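Local coordinates for pyocin-S2 (Pseudomonas aeruginosa, PDB 5ODW), which kills sensitive bacterial cells by breaking down their chromosomal DNA, the deposited fragment being the N-terminal, mainly helical part that lacks the nuclease domain, at residues C[21-26]-C[166-171]. Numbering follows the deposited sequence.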
ATOM      1  N   ARG C  21      18.354 -12.576 -44.023  1.00 89.13           N
ATOM      2  CA  ARG C  21      17.525 -11.775 -43.142  1.00 86.19           C
ATOM      3  C   ARG C  21      16.238 -11.373 -43.852  1.00 86.03           C
ATOM      4  O   ARG C  21      16.238 -11.071 -45.042  1.00 86.82           O
ATOM      5  CB  ARG C  21      18.277 -10.520 -42.706  1.00 84.80           C
ATOM      6  CG  ARG C  21      19.763 -10.729 -42.484  1.00 93.41           C
ATOM      7  CD  ARG C  21      20.370  -9.579 -41.699  1.00 98.42           C
ATOM      8  NE  ARG C  21      21.786  -9.796 -41.420  1.00101.37           N
ATOM      9  CZ  ARG C  21      22.515  -9.037 -40.607  1.00110.50           C
ATOM     10  NH1 ARG C  21      21.963  -8.008 -39.983  1.00 90.22           N
ATOM     11  NH2 ARG C  21      23.796  -9.309 -40.416  1.00 98.93           N
ATOM     12  N   ASP C  22      15.149 -11.368 -43.098  1.00 77.57           N
ATOM     13  CA  ASP C  22      13.809 -10.997 -43.588  1.00 75.12           C
ATOM     14  C   ASP C  22      13.818  -9.684 -44.381  1.00 73.85           C
ATOM     15  O   ASP C  22      14.558  -8.775 -43.999  1.00 72.37           O
ATOM     16  CB  ASP C  22      12.806 -10.911 -42.423  1.00 76.28           C
ATOM     17  CG  ASP C  22      12.314 -12.243 -41.867  1.00 83.39           C
ATOM     18  OD1 ASP C  22      12.700 -13.309 -42.422  1.00 83.57           O
ATOM     19  OD2 ASP C  22      11.527 -12.223 -40.895  1.00 87.01           O
ATOM     20  N   ILE C  23      13.013  -9.593 -45.488  1.00 67.78           N
ATOM     21  CA  ILE C  23      12.920  -8.412 -46.375  1.00 66.33           C
ATOM     22  C   ILE C  23      12.715  -7.102 -45.562  1.00 68.12           C
ATOM     23  O   ILE C  23      13.384  -6.107 -45.841  1.00 67.54           O
ATOM     24  CB  ILE C  23      11.898  -8.593 -47.538  1.00 69.18           C
ATOM     25  CG1 ILE C  23      12.178  -7.602 -48.692  1.00 69.45           C
ATOM     26  CG2 ILE C  23      10.437  -8.551 -47.076  1.00 69.09           C
ATOM     27  CD1 ILE C  23      11.859  -8.121 -50.079  1.00 74.42           C
ATOM     28  N   ILE C  24      11.849  -7.146 -44.525  1.00 62.86           N
ATOM     29  CA  ILE C  24      11.603  -6.047 -43.599  1.00 61.26           C
ATOM     30  C   ILE C  24      12.152  -6.511 -42.238  1.00 65.52           C
ATOM     31  O   ILE C  24      11.623  -7.460 -41.652  1.00 65.79           O
ATOM     32  CB  ILE C  24      10.104  -5.658 -43.562  1.00 63.63           C
ATOM     33  CG1 ILE C  24       9.587  -5.297 -44.973  1.00 63.54           C
ATOM     34  CG2 ILE C  24       9.878  -4.500 -42.576  1.00 64.01           C
ATOM     35  CD1 ILE C  24       8.161  -5.611 -45.227  1.00 65.55           C
ATOM     36  N   GLN C  25      13.241  -5.869 -41.770  1.00 61.48           N
ATOM     37  CA  GLN C  25      13.930  -6.219 -40.523  1.00 60.84           C
ATOM     38  C   GLN C  25      13.815  -5.156 -39.411  1.00 65.25           C
ATOM     39  O   GLN C  25      14.013  -3.972 -39.685  1.00 65.75           O
ATOM     40  CB  GLN C  25      15.420  -6.538 -40.816  1.00 61.87           C
ATOM     41  CG  GLN C  25      16.211  -7.057 -39.611  1.00 70.40           C
ATOM     42  CD  GLN C  25      17.603  -7.519 -39.947  1.00 92.88           C
ATOM     43  OE1 GLN C  25      18.004  -7.552 -41.116  1.00 91.56           O
ATOM     44  NE2 GLN C  25      18.396  -7.800 -38.917  1.00 81.51           N
ATOM     45  N   TYR C  26      13.536  -5.600 -38.153  1.00 60.81           N
ATOM     46  CA  TYR C  26      13.525  -4.752 -36.957  1.00 60.00           C
ATOM     47  C   TYR C  26      14.762  -5.086 -36.124  1.00 66.24           C
ATOM     48  O   TYR C  26      14.919  -6.236 -35.701  1.00 65.93           O
ATOM     49  CB  TYR C  26      12.236  -4.891 -36.104  1.00 59.89           C
ATOM     50  CG  TYR C  26      12.226  -3.934 -34.926  1.00 60.16           C
ATOM     51  CD1 TYR C  26      11.947  -2.581 -35.103  1.00 61.77           C
ATOM     52  CD2 TYR C  26      12.590  -4.362 -33.652  1.00 60.52           C
ATOM     53  CE1 TYR C  26      12.003  -1.682 -34.039  1.00 61.55           C
ATOM     54  CE2 TYR C  26      12.657  -3.468 -32.580  1.00 61.15           C
ATOM     55  CZ  TYR C  26      12.357  -2.128 -32.778  1.00 66.03           C
ATOM     56  OH  TYR C  26      12.408  -1.234 -31.732  1.00 62.42           O
ATOM     57  N   ALA C 166       5.619 -10.552 -40.079  1.00 37.62           N
ATOM     58  CA  ALA C 166       4.254 -10.550 -40.633  1.00 37.93           C
ATOM     59  C   ALA C 166       4.192  -9.881 -42.026  1.00 42.23           C
ATOM     60  O   ALA C 166       3.612 -10.424 -42.973  1.00 41.59           O
ATOM     61  CB  ALA C 166       3.317  -9.836 -39.668  1.00 38.22           C
ATOM     62  N   TYR C 167       4.799  -8.694 -42.124  1.00 39.93           N
ATOM     63  CA  TYR C 167       4.886  -7.920 -43.346  1.00 40.81           C
ATOM     64  C   TYR C 167       5.858  -8.567 -44.329  1.00 48.13           C
ATOM     65  O   TYR C 167       5.658  -8.423 -45.533  1.00 50.26           O
ATOM     66  CB  TYR C 167       5.260  -6.447 -43.050  1.00 41.23           C
ATOM     67  CG  TYR C 167       4.178  -5.638 -42.357  1.00 42.13           C
ATOM     68  CD1 TYR C 167       2.829  -5.873 -42.615  1.00 45.18           C
ATOM     69  CD2 TYR C 167       4.503  -4.606 -41.484  1.00 41.75           C
ATOM     70  CE1 TYR C 167       1.831  -5.137 -41.979  1.00 46.27           C
ATOM     71  CE2 TYR C 167       3.512  -3.859 -40.845  1.00 42.65           C
ATOM     72  CZ  TYR C 167       2.179  -4.131 -41.097  1.00 49.17           C
ATOM     73  OH  TYR C 167       1.191  -3.417 -40.482  1.00 48.88           O
ATOM     74  N   SER C 168       6.905  -9.283 -43.835  1.00 44.15           N
ATOM     75  CA  SER C 168       7.856  -9.989 -44.707  1.00 43.22           C
ATOM     76  C   SER C 168       7.160 -11.197 -45.319  1.00 49.47           C
ATOM     77  O   SER C 168       7.342 -11.454 -46.503  1.00 51.45           O
ATOM     78  CB  SER C 168       9.109 -10.413 -43.950  1.00 43.20           C
ATOM     79  OG  SER C 168       9.919  -9.277 -43.705  1.00 45.00           O
ATOM     80  N   ALA C 169       6.301 -11.880 -44.545  1.00 45.19           N
ATOM     81  CA  ALA C 169       5.522 -13.023 -45.014  1.00 46.04           C
ATOM     82  C   ALA C 169       4.484 -12.603 -46.044  1.00 49.34           C
ATOM     83  O   ALA C 169       4.200 -13.378 -46.944  1.00 50.78           O
ATOM     84  CB  ALA C 169       4.838 -13.712 -43.844  1.00 47.76           C
ATOM     85  N   ASP C 170       3.922 -11.396 -45.927  1.00 44.88           N
ATOM     86  CA  ASP C 170       2.948 -10.903 -46.901  1.00 45.63           C
ATOM     87  C   ASP C 170       3.644 -10.691 -48.273  1.00 47.67           C
ATOM     88  O   ASP C 170       3.171 -11.187 -49.301  1.00 47.41           O
ATOM     89  CB  ASP C 170       2.260  -9.611 -46.388  1.00 47.75           C
ATOM     90  CG  ASP C 170       1.059  -9.167 -47.223  1.00 64.09           C
ATOM     91  OD1 ASP C 170       0.112  -9.978 -47.393  1.00 65.11           O
ATOM     92  OD2 ASP C 170       1.054  -8.003 -47.691  1.00 73.60           O
ATOM     93  N   ILE C 171       4.792  -9.996 -48.247  1.00 42.97           N
ATOM     94  CA  ILE C 171       5.652  -9.688 -49.387  1.00 42.96           C
ATOM     95  C   ILE C 171       6.151 -10.993 -50.064  1.00 48.37           C
ATOM     96  O   ILE C 171       5.891 -11.183 -51.253  1.00 48.70           O
ATOM     97  CB  ILE C 171       6.806  -8.720 -48.950  1.00 44.89           C
ATOM     98  CG1 ILE C 171       6.278  -7.345 -48.423  1.00 44.58           C
ATOM     99  CG2 ILE C 171       7.857  -8.536 -50.044  1.00 45.31           C
ATOM    100  CD1 ILE C 171       5.305  -6.525 -49.340  1.00 50.62           C
TER
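A two-stranded antiparallel hairpin, strands 12-14 and 24-26, lies against the long helix 153-204 in this N-terminal part of the pyocin, and the contact joins the start of the hairpin's second strand, and the residues leading into it, to that helix. The short axes of 24-26 and 166-171 run nearly antiparallel, at 170°, and approach to 8.2 Å. Ile-24 and Ser-168 have the nearest CA atoms across the contact.

The one hydrogen bond between the two segments runs from Ile-24 N to Ser-168 OG, 3.0 Å long and fairly straight, with an N-H...O angle of 160°. Ser-168 OG sits anti to its own carbonyl carbon (chi1 -74°), and is also hydrogen-bonded to Ala-164 O one turn earlier, so this buried hydroxyl links the strand backbone to the helix backbone. Around it lie aliphatic groups: Asp-22 CB is 3.6 Å from Ser-168 OG, and the Ile-23 CG2 methyl comes to 3.5 Å from Ser-168 OG and also touches Ser-168 CA.

Ile-23 and Ile-24 extend the apolar contact to Tyr-167 and Ile-171. Ile-24 CG1 is anti to the carbonyl carbon, beside the backbone N, and its terminal CD1 reaches Tyr-167 CB at 3.7 Å, the two side chains crossing obliquely, and Ile-171 CG1 more loosely. Ile-23 meets Ile-171 branch to branch, CG2 to CG2 at 3.9 Å, the two side chains crossing at about a right angle.

Beyond CB, Tyr-167 leads away from the strand to helix 47-70, where its ring stacks on His-65 and its OH bonds Asp-62. Ile-23 and Ile-171 both also touch helix 72-86, Asp-22 packs on Ile-120 of helix 96-121, and backbone hydrogen bonds pair Gln-25 with Ile-13 of strand 12-14 and Ile-23 with His-15 just beyond it.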